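Flavodoxin, WrbA-like protein (Agrobacterium tumefaciens, PDB 3D7N) binds FMN as a WrbA-like flavodoxin and probably carries electrons from NAD(P)H to quinones. Local coordinates at the interface of chains A and B. Residues are numbered along the deposited sequence; one frame, centred on the assembly and turned at random. Chains: chain A/B, Flavodoxin, WrbA-like protein.

Contacts 1 and 2 lie about 13 Å apart, measured between the centres of their C-alpha atoms, on one two-fold symmetric interface between chains A and B. Both pair helix 71-79 of one chain with the end of strand 57-65 of the other and the residues that follow. A:Lys74, A:Asp78, B:Tyr65 and B:Met66 of contact 1 return in contact 2 with the chains exchanged. Contact 1 adds helix 104-120, B:Gly67 and B:Gly68, while contact 2 adds A:Pro69, A:Ser70 and the start of helix 71-79. This exchange would suit a dimer, although the coordinates alone do not prove one in solution.

Contact 1: the interface of chains A and B. Residues chain A 74, 78, 113, 117, 120; chain B 65-68.
A:Tyr113 and A:Lys74 reach the end of strand 57-65 of chain B and the loop that follows, and donate to backbone carbonyls there. This is part of the two-fold face between copies of the protein, which may be a dimer contact. The phenol OH of A:Tyr113 gives a hydrogen bond of 2.9 Å to B:Met66 O, tilted 25° from the carbonyl plane. CG of A:Tyr113 lies anti to the backbone N (chi1 175°), which extends the ring away from helix 104-120 and brings it edge-on to B:Gly67 C. The amine NZ of A:Lys74 bonds to B:Tyr65 O at 2.8 Å.

A salt bridge within chain A probably steadies that amine. A:Asp78 OD1 receives NZ of A:Lys74 on its syn lone pair at 2.5 Å, one helical turn further along. Water 1 joins the backbone carbonyl of A:Asp78 to the phenol of B:Tyr65.

Van der Waals contacts fill in around these bonds. The carboxylate of A:Asp78 stands almost perpendicular to the B:Tyr65 ring, with the planes 83° apart and CG 3.3 Å from ring atom CD2; A:Asp78 CA lies in the ring plane, at its edge. In B:Met66, a selenomethionine, bends at chi2 and chi3 carry the end methyl towards helix 104-120. That methyl, CE of B:Met66, rests 3.5 Å from CG of A:Gln120 and 3.9 Å from CD1 of A:Leu117.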
# COMPACT_ATOMS: atom_id res chain seq x y z
N LYS A 74 -11.59 7.10 -10.07
CA LYS A 74 -12.11 5.91 -9.37
C LYS A 74 -13.53 5.59 -9.86
O LYS A 74 -13.86 4.45 -10.10
CB LYS A 74 -12.04 6.13 -7.85
CG LYS A 74 -12.41 4.95 -7.00
CD LYS A 74 -11.56 3.71 -7.32
CE LYS A 74 -11.75 2.59 -6.33
NZ LYS A 74 -13.19 2.21 -6.14
N ASP A 78 -14.47 2.08 -11.17
CA ASP A 78 -15.62 1.36 -10.68
C ASP A 78 -16.50 0.93 -11.87
O ASP A 78 -17.00 -0.19 -11.91
CB ASP A 78 -16.39 2.17 -9.62
CG ASP A 78 -15.63 2.30 -8.31
OD1 ASP A 78 -14.55 1.67 -8.16
OD2 ASP A 78 -16.10 3.02 -7.38
N TYR A 113 -2.55 1.71 -6.76
CA TYR A 113 -3.94 1.43 -7.12
C TYR A 113 -4.07 1.05 -8.62
O TYR A 113 -4.86 0.20 -9.02
CB TYR A 113 -4.89 2.61 -6.81
CG TYR A 113 -6.28 2.28 -7.34
CD1 TYR A 113 -6.79 2.87 -8.47
CD2 TYR A 113 -7.03 1.30 -6.73
CE1 TYR A 113 -8.09 2.51 -8.97
CE2 TYR A 113 -8.28 0.92 -7.22
CZ TYR A 113 -8.78 1.51 -8.35
OH TYR A 113 -9.98 1.08 -8.79
N LEU A 117 -5.76 -2.25 -10.26
CA LEU A 117 -6.82 -2.14 -11.22
C LEU A 117 -6.48 -2.98 -12.43
O LEU A 117 -7.30 -3.78 -12.86
CB LEU A 117 -7.01 -0.68 -11.61
CG LEU A 117 -8.12 -0.40 -12.61
CD1 LEU A 117 -9.47 -1.09 -12.16
CD2 LEU A 117 -8.15 1.15 -12.81
N GLN A 120 -6.62 -6.73 -11.32
CA GLN A 120 -8.04 -7.09 -11.20
C GLN A 120 -8.56 -7.51 -12.59
O GLN A 120 -9.38 -8.44 -12.71
CB GLN A 120 -8.76 -5.83 -10.75
CG GLN A 120 -10.10 -6.02 -10.21
CD GLN A 120 -10.17 -5.82 -8.72
OE1 GLN A 120 -9.30 -5.19 -8.16
NE2 GLN A 120 -11.21 -6.42 -8.06
N TYR B 65 -14.44 -1.54 -3.66
CA TYR B 65 -14.95 -1.80 -4.96
C TYR B 65 -13.84 -1.58 -5.94
O TYR B 65 -13.17 -0.60 -5.89
CB TYR B 65 -16.10 -0.85 -5.23
CG TYR B 65 -16.96 -1.25 -6.36
CD1 TYR B 65 -17.93 -2.21 -6.21
CD2 TYR B 65 -16.83 -0.67 -7.58
CE1 TYR B 65 -18.73 -2.57 -7.25
CE2 TYR B 65 -17.61 -1.01 -8.62
CZ TYR B 65 -18.56 -1.96 -8.46
OH TYR B 65 -19.34 -2.31 -9.51
N MSE B 66 -13.66 -2.53 -6.82
CA MSE B 66 -12.56 -2.55 -7.73
C MSE B 66 -11.25 -2.19 -7.03
O MSE B 66 -10.45 -1.45 -7.52
CB MSE B 66 -12.85 -1.69 -8.94
CG MSE B 66 -14.03 -2.17 -9.78
SE MSE B 66 -13.87 -3.91 -10.50
CE MSE B 66 -12.35 -3.66 -11.52
N GLY B 67 -11.05 -2.71 -5.84
CA GLY B 67 -9.77 -2.60 -5.20
C GLY B 67 -9.49 -1.40 -4.34
O GLY B 67 -8.40 -1.24 -3.90
N GLY B 68 -10.49 -0.58 -4.09
CA GLY B 68 -10.31 0.65 -3.35
C GLY B 68 -11.63 1.19 -2.83
O GLY B 68 -12.63 0.55 -3.01
O HOH W 1 -19.67 -0.12 -11.72

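Contact 2: the interface of chains A and B. Residues chain A 65-66, 69-71; chain B 74, 77-78.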
# COMPACT_ATOMS: atom_id res chain seq x y z
N TYR A 65 -4.81 13.12 -5.38
CA TYR A 65 -5.52 14.12 -4.66
C TYR A 65 -5.97 13.50 -3.38
O TYR A 65 -6.51 12.44 -3.36
CB TYR A 65 -6.70 14.57 -5.48
CG TYR A 65 -7.30 15.85 -5.04
CD1 TYR A 65 -6.73 17.05 -5.38
CD2 TYR A 65 -8.43 15.86 -4.29
CE1 TYR A 65 -7.29 18.22 -4.97
CE2 TYR A 65 -8.99 17.02 -3.88
CZ TYR A 65 -8.42 18.20 -4.22
OH TYR A 65 -8.99 19.36 -3.80
N MSE A 66 -5.73 14.20 -2.29
CA MSE A 66 -5.96 13.69 -0.97
C MSE A 66 -5.48 12.25 -0.83
O MSE A 66 -6.12 11.42 -0.27
CB MSE A 66 -7.41 13.88 -0.59
CG MSE A 66 -7.86 15.34 -0.50
SE MSE A 66 -6.92 16.42 0.73
CE MSE A 66 -7.31 15.49 2.28
N PRO A 69 -6.10 8.33 -6.20
CA PRO A 69 -6.59 8.80 -7.47
C PRO A 69 -7.82 9.70 -7.30
O PRO A 69 -8.60 9.49 -6.36
CB PRO A 69 -6.98 7.53 -8.21
CG PRO A 69 -7.27 6.54 -7.20
CD PRO A 69 -6.30 6.86 -6.05
N SER A 70 -7.98 10.69 -8.16
CA SER A 70 -9.17 11.53 -8.11
C SER A 70 -10.43 10.69 -8.09
O SER A 70 -10.47 9.57 -8.65
CB SER A 70 -9.21 12.43 -9.32
OG SER A 70 -9.16 11.69 -10.52
N TRP A 71 -11.47 11.21 -7.44
CA TRP A 71 -12.73 10.53 -7.45
C TRP A 71 -13.24 10.25 -8.86
O TRP A 71 -13.86 9.23 -9.09
CB TRP A 71 -13.78 11.27 -6.63
CG TRP A 71 -14.36 12.53 -7.22
CD1 TRP A 71 -14.01 13.81 -6.91
CD2 TRP A 71 -15.44 12.62 -8.16
NE1 TRP A 71 -14.79 14.69 -7.61
CE2 TRP A 71 -15.67 13.99 -8.39
CE3 TRP A 71 -16.23 11.67 -8.84
CZ2 TRP A 71 -16.67 14.45 -9.26
CZ3 TRP A 71 -17.20 12.13 -9.72
CH2 TRP A 71 -17.43 13.50 -9.91
N LYS B 74 -14.43 8.56 -2.16
CA LYS B 74 -13.25 9.35 -2.55
C LYS B 74 -13.67 10.78 -2.92
O LYS B 74 -13.03 11.74 -2.54
CB LYS B 74 -12.49 8.63 -3.68
CG LYS B 74 -11.19 9.25 -4.09
CD LYS B 74 -10.21 9.39 -2.91
CE LYS B 74 -8.82 9.78 -3.34
NZ LYS B 74 -8.81 11.02 -4.20
N ALA B 77 -13.86 12.40 0.22
CA ALA B 77 -12.51 12.60 0.75
C ALA B 77 -11.87 13.82 0.06
O ALA B 77 -11.23 14.69 0.72
CB ALA B 77 -11.65 11.32 0.52
N ASP B 78 -12.03 13.86 -1.28
CA ASP B 78 -11.49 14.96 -2.06
C ASP B 78 -12.11 16.28 -1.57
O ASP B 78 -11.40 17.28 -1.44
CB ASP B 78 -11.68 14.72 -3.57
CG ASP B 78 -10.80 13.60 -4.11
OD1 ASP B 78 -9.95 13.07 -3.35
OD2 ASP B 78 -10.92 13.24 -5.32
O HOH W 2 -12.05 19.20 -3.19
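B:Lys74 extends along the A:Pro69 to A:Trp71 backbone, where strand 68-69 of chain A runs into helix 71-79. In the flavodoxin-like fold of WrbA proteins, loops at the ends of the central strands form the FMN site, and this stretch probably borders it; the flavin is not part of this contact.

Starting at the root, CB of B:Lys74 meets CB of A:Trp71 at 4.2 Å. CG lies anti to the backbone N (chi1 -174°) and passes 3.5 Å from A:Pro69 O, with A:Trp71 CA 3.9 Å away. The bend at chi2 sets CD beside that same proline carbonyl, and CE of B:Lys74 comes within 3.5 Å of A:Tyr65 O. The second bend, at chi4, delivers NZ, which donates to A:Pro69 O at 2.7 Å. This donor sits well above the carbonyl plane, 52° out of it, and so misses the lone pairs. A:Tyr65 O and B:Asp78 OD1 also accept from this nitrogen; the carboxylate would probably favour its positive charge.

B:Asp78 puts its other oxygen to separate use. OD2 accepts the backbone N-H of A:Trp71 at 3.0 Å, met nearly along the C-O axis and fairly straight, with 155° at the hydrogen. Since that N-H opens helix 71-79 of chain A, the negative charge sits at a helix start, which may stabilise the helix. The indole flanks this bond: its CD1 comes within 3.5 Å of B:Asp78 OD2, the ring turned obliquely to the carboxylate plane.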